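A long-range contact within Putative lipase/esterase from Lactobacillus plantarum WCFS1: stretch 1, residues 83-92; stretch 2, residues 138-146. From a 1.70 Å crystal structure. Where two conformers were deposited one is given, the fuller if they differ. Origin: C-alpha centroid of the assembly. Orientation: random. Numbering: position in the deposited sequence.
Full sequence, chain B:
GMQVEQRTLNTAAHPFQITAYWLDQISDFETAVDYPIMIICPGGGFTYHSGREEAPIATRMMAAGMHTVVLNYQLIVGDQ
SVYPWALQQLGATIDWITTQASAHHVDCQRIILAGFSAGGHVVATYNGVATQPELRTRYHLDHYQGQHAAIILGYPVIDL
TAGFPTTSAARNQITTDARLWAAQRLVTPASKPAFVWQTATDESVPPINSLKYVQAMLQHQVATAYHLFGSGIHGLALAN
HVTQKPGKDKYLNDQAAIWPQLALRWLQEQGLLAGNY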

# COMPACT_ATOMS: atom_id res chain seq x y z
N TYR B 83 -12.83 13.92 -22.18
CA TYR B 83 -12.71 15.15 -21.46
C TYR B 83 -12.90 16.32 -22.44
O TYR B 83 -12.67 16.12 -23.63
N PRO B 84 -13.29 17.52 -21.95
CA PRO B 84 -13.43 17.74 -20.51
C PRO B 84 -14.74 17.22 -19.95
O PRO B 84 -15.03 17.32 -18.77
N TRP B 85 -15.51 16.59 -20.81
CA TRP B 85 -16.91 16.26 -20.49
C TRP B 85 -17.11 15.44 -19.22
O TRP B 85 -18.01 15.76 -18.44
N ALA B 86 -16.31 14.40 -19.01
CA ALA B 86 -16.50 13.54 -17.84
C ALA B 86 -16.39 14.31 -16.52
O ALA B 86 -17.10 13.99 -15.58
N LEU B 87 -15.48 15.27 -16.45
CA LEU B 87 -15.27 16.12 -15.26
C LEU B 87 -16.52 16.98 -14.95
O LEU B 87 -16.98 17.04 -13.81
N GLN B 88 -17.10 17.55 -16.00
CA GLN B 88 -18.33 18.37 -15.92
C GLN B 88 -19.51 17.50 -15.47
O GLN B 88 -20.29 17.89 -14.59
N GLN B 89 -19.59 16.29 -16.01
CA GLN B 89 -20.66 15.34 -15.64
C GLN B 89 -20.56 14.87 -14.19
O GLN B 89 -21.56 14.72 -13.51
N LEU B 90 -19.34 14.66 -13.73
CA LEU B 90 -19.13 14.26 -12.34
C LEU B 90 -19.52 15.47 -11.45
O LEU B 90 -20.20 15.32 -10.46
N GLY B 91 -19.10 16.67 -11.85
CA GLY B 91 -19.56 17.87 -11.16
C GLY B 91 -21.08 18.05 -11.15
O GLY B 91 -21.67 18.46 -10.12
N ALA B 92 -21.71 17.82 -12.31
CA ALA B 92 -23.15 17.90 -12.45
C ALA B 92 -23.86 16.84 -11.58
O ALA B 92 -24.96 17.07 -11.09
N ARG B 138 -11.29 26.92 -15.31
CA ARG B 138 -10.89 26.51 -16.64
C ARG B 138 -11.78 25.42 -17.20
O ARG B 138 -11.98 25.34 -18.41
N TYR B 139 -12.29 24.55 -16.32
CA TYR B 139 -13.05 23.35 -16.76
C TYR B 139 -14.53 23.51 -16.40
O TYR B 139 -15.33 22.56 -16.44
N HIS B 140 -14.85 24.75 -16.05
CA HIS B 140 -16.23 25.17 -15.88
C HIS B 140 -16.94 24.42 -14.77
O HIS B 140 -18.10 24.09 -14.95
N LEU B 141 -16.25 24.15 -13.66
CA LEU B 141 -16.78 23.34 -12.55
C LEU B 141 -17.38 24.23 -11.48
O LEU B 141 -17.95 23.76 -10.47
N ASP B 142 -17.21 25.52 -11.66
CA ASP B 142 -17.69 26.48 -10.67
C ASP B 142 -19.15 26.85 -10.95
O ASP B 142 -19.73 27.70 -10.29
N HIS B 143 -19.74 26.16 -11.92
CA HIS B 143 -21.15 26.28 -12.19
C HIS B 143 -21.96 25.29 -11.33
O HIS B 143 -23.18 25.35 -11.24
N TYR B 144 -21.26 24.39 -10.65
CA TYR B 144 -21.94 23.33 -9.93
C TYR B 144 -21.75 23.45 -8.44
O TYR B 144 -20.72 23.84 -7.97
N GLN B 145 -22.79 23.05 -7.72
CA GLN B 145 -22.78 22.92 -6.26
C GLN B 145 -22.26 21.59 -5.79
O GLN B 145 -22.40 20.56 -6.46
N GLY B 146 -21.70 21.61 -4.58
CA GLY B 146 -21.39 20.42 -3.82
C GLY B 146 -19.93 20.10 -4.01
O GLY B 146 -19.32 20.50 -5.02

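The most unusual feature of this contact is the missing side chain at Gly 91, whose place beside the helix is taken by the ring of Tyr 144. An ideal CB built on Gly 91 would point toward stretch 2 and lie 2.9 Å from Tyr 144 CD2, which is a clash, and 3.7 Å from Leu 141 CD2. The CA atoms of Gly 91 and Tyr 144 are 6.1 Å apart, slightly less than the 6.2 Å between the CA atoms of Gln 88 and Leu 141.

Tyr 144, with chi1 at -53° (m) and chi2 at -67°, points toward the helix and loses 77 Å² to it, the largest share of any residue here. Ala 92 CA and Gly 91 C lie over one face of its ring. Its CE1 atom meets Ala 92 CB at 3.7 Å, an apolar contact made although the Ala 92 CA-to-CB bond runs sideways. Farther along the ring, Tyr 144 CZ comes within 3.5 Å of Gln 88 O, approached obliquely, and Tyr 144 OH is 3.6 Å from Gln 88 CB. The hydroxyl finds its hydrogen-bonding partner elsewhere in the structure.

Gln 88 supplies the single direct hydrogen bond between the stretches. Its CA-to-CB bond points sideways, but chi1 at -64° (m) and chi2 at 162° (t) extend the chain so that the amide end comes nearer to stretch 2. Gln 88 NE2 donates to Tyr 139 O at 3.1 Å with an N-H...acceptor angle of 166°, close to linear. Tyr 139 is the first residue after a helix to leave helical phi/psi, and its O accepts this bond from the side chain of Gln 88. The same NE2 atom of Gln 88 lies 3.7 Å from His 140 CD2, oblique to an imidazole that is otherwise largely exposed; His 140 gives up just 16 Å² to the contact.

Between these polar and aromatic ends sits Leu 141, the first residue of a type I turn that ends at Tyr 144. Its CB leaves sideways, yet the m,t rotamer (-62°, -172°) brings CD2 against the helix: Leu 141 CD2 is 3.7 Å from Leu 87 O, 4.0 Å from Gln 88 CA and 4.3 Å from Gln 88 CG. Its approach to Leu 87 CB is looser, with Leu 141 CD2 at 4.5 Å.

At the N-terminal side of the helix, Tyr 139 (chi1 -70°, m) packs against two apolar side chains. Pro 84, which follows a cis peptide bond and has a C-gamma endo pucker, places CB 3.9 Å from Tyr 139 CD1. Leu 87, in an m,t rotamer pointing toward stretch 2, sets CD1 4.5 Å from Tyr 139 CG. Both approaches to the ring are oblique.

One water closes the far end. Water 1 lies 2.9 Å from Gly 91 O and 3.0 Å from Gln 145 O, where it can donate to either; it has more acceptors in reach than protons, so both bonds need not be made at once. The two carbonyl oxygens, Gly 91 O and Gln 145 O, are 4.3 Å apart.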

# COMPACT_ATOMS: atom_id res chain seq x y z
CB TYR B 83 -11.31 15.20 -20.80
CG TYR B 83 -11.05 14.14 -19.74
CD1 TYR B 83 -11.67 14.23 -18.50
CD2 TYR B 83 -10.21 13.05 -19.95
CE1 TYR B 83 -11.46 13.30 -17.48
CE2 TYR B 83 -10.01 12.07 -18.94
CZ TYR B 83 -10.63 12.21 -17.72
OH TYR B 83 -10.44 11.29 -16.75
CB PRO B 84 -13.39 19.26 -20.40
CG PRO B 84 -14.06 19.71 -21.62
CD PRO B 84 -13.62 18.74 -22.72
CB TRP B 85 -17.63 15.58 -21.66
CG TRP B 85 -17.16 16.14 -22.98
CD1 TRP B 85 -16.43 15.47 -23.94
CD2 TRP B 85 -17.30 17.48 -23.46
NE1 TRP B 85 -16.11 16.32 -24.96
CE2 TRP B 85 -16.66 17.55 -24.70
CE3 TRP B 85 -17.93 18.63 -22.95
CZ2 TRP B 85 -16.59 18.72 -25.44
CZ3 TRP B 85 -17.89 19.80 -23.71
CH2 TRP B 85 -17.25 19.82 -24.95
CB ALA B 86 -15.53 12.33 -17.84
CB LEU B 87 -14.04 17.03 -15.44
CG LEU B 87 -12.70 16.37 -15.60
CD1 LEU B 87 -11.66 17.42 -15.97
CD2 LEU B 87 -12.29 15.60 -14.34
CB GLN B 88 -18.57 19.10 -17.25
CG GLN B 88 -17.46 20.10 -17.54
CD GLN B 88 -17.31 20.61 -18.98
OE1 GLN B 88 -17.79 20.04 -19.94
NE2 GLN B 88 -16.54 21.68 -19.11
CB GLN B 89 -20.61 14.12 -16.55
CG GLN B 89 -20.91 14.41 -18.01
CD GLN B 89 -20.59 13.25 -18.96
OE1 GLN B 89 -19.74 12.37 -18.70
NE2 GLN B 89 -21.29 13.25 -20.10
CB LEU B 90 -17.69 13.84 -12.13
CG LEU B 90 -17.24 13.42 -10.73
CD1 LEU B 90 -18.28 12.54 -9.98
CD2 LEU B 90 -15.87 12.73 -10.81
CB ALA B 92 -23.57 17.78 -13.92
CB ARG B 138 -9.46 26.00 -16.61
CG ARG B 138 -8.96 25.46 -17.92
CD ARG B 138 -7.67 24.68 -17.70
NE ARG B 138 -6.58 25.56 -17.32
CZ ARG B 138 -5.85 26.25 -18.19
NH1 ARG B 138 -6.11 26.14 -19.49
NH2 ARG B 138 -4.88 27.04 -17.77
CB TYR B 139 -12.44 22.06 -16.17
CG TYR B 139 -11.10 21.76 -16.81
CD1 TYR B 139 -11.00 21.35 -18.14
CD2 TYR B 139 -9.95 21.87 -16.09
CE1 TYR B 139 -9.78 21.10 -18.73
CE2 TYR B 139 -8.72 21.61 -16.66
CZ TYR B 139 -8.63 21.24 -17.99
OH TYR B 139 -7.40 20.97 -18.56
CB HIS B 140 -16.97 24.96 -17.20
CG HIS B 140 -16.32 25.65 -18.37
ND1 HIS B 140 -16.56 26.97 -18.69
CD2 HIS B 140 -15.41 25.20 -19.27
CE1 HIS B 140 -15.84 27.30 -19.75
NE2 HIS B 140 -15.13 26.25 -20.12
CB LEU B 141 -15.71 22.45 -11.90
CG LEU B 141 -15.01 21.36 -12.71
CD1 LEU B 141 -14.11 20.45 -11.83
CD2 LEU B 141 -16.02 20.59 -13.57
CB ASP B 142 -16.77 27.72 -10.62
CG ASP B 142 -16.55 28.36 -11.99
OD1 ASP B 142 -17.28 28.02 -12.95
OD2 ASP B 142 -15.65 29.22 -12.09
CB HIS B 143 -21.36 26.07 -13.70
CG HIS B 143 -20.67 27.11 -14.53
ND1 HIS B 143 -19.36 27.51 -14.29
CD2 HIS B 143 -21.11 27.87 -15.56
CE1 HIS B 143 -19.03 28.45 -15.15
NE2 HIS B 143 -20.06 28.68 -15.94
CB TYR B 144 -21.37 21.95 -10.34
CG TYR B 144 -21.36 21.72 -11.82
CD1 TYR B 144 -22.54 21.60 -12.52
CD2 TYR B 144 -20.17 21.60 -12.50
CE1 TYR B 144 -22.53 21.38 -13.88
CE2 TYR B 144 -20.14 21.36 -13.83
CZ TYR B 144 -21.33 21.27 -14.54
OH TYR B 144 -21.28 21.06 -15.90
CB GLN B 145 -24.21 23.10 -5.72
CG GLN B 145 -24.74 24.49 -5.83
CD GLN B 145 -24.00 25.46 -4.99
OE1 GLN B 145 -23.92 25.27 -3.82
NE2 GLN B 145 -23.45 26.49 -5.57
O HOH W 1 -20.02 19.70 -8.12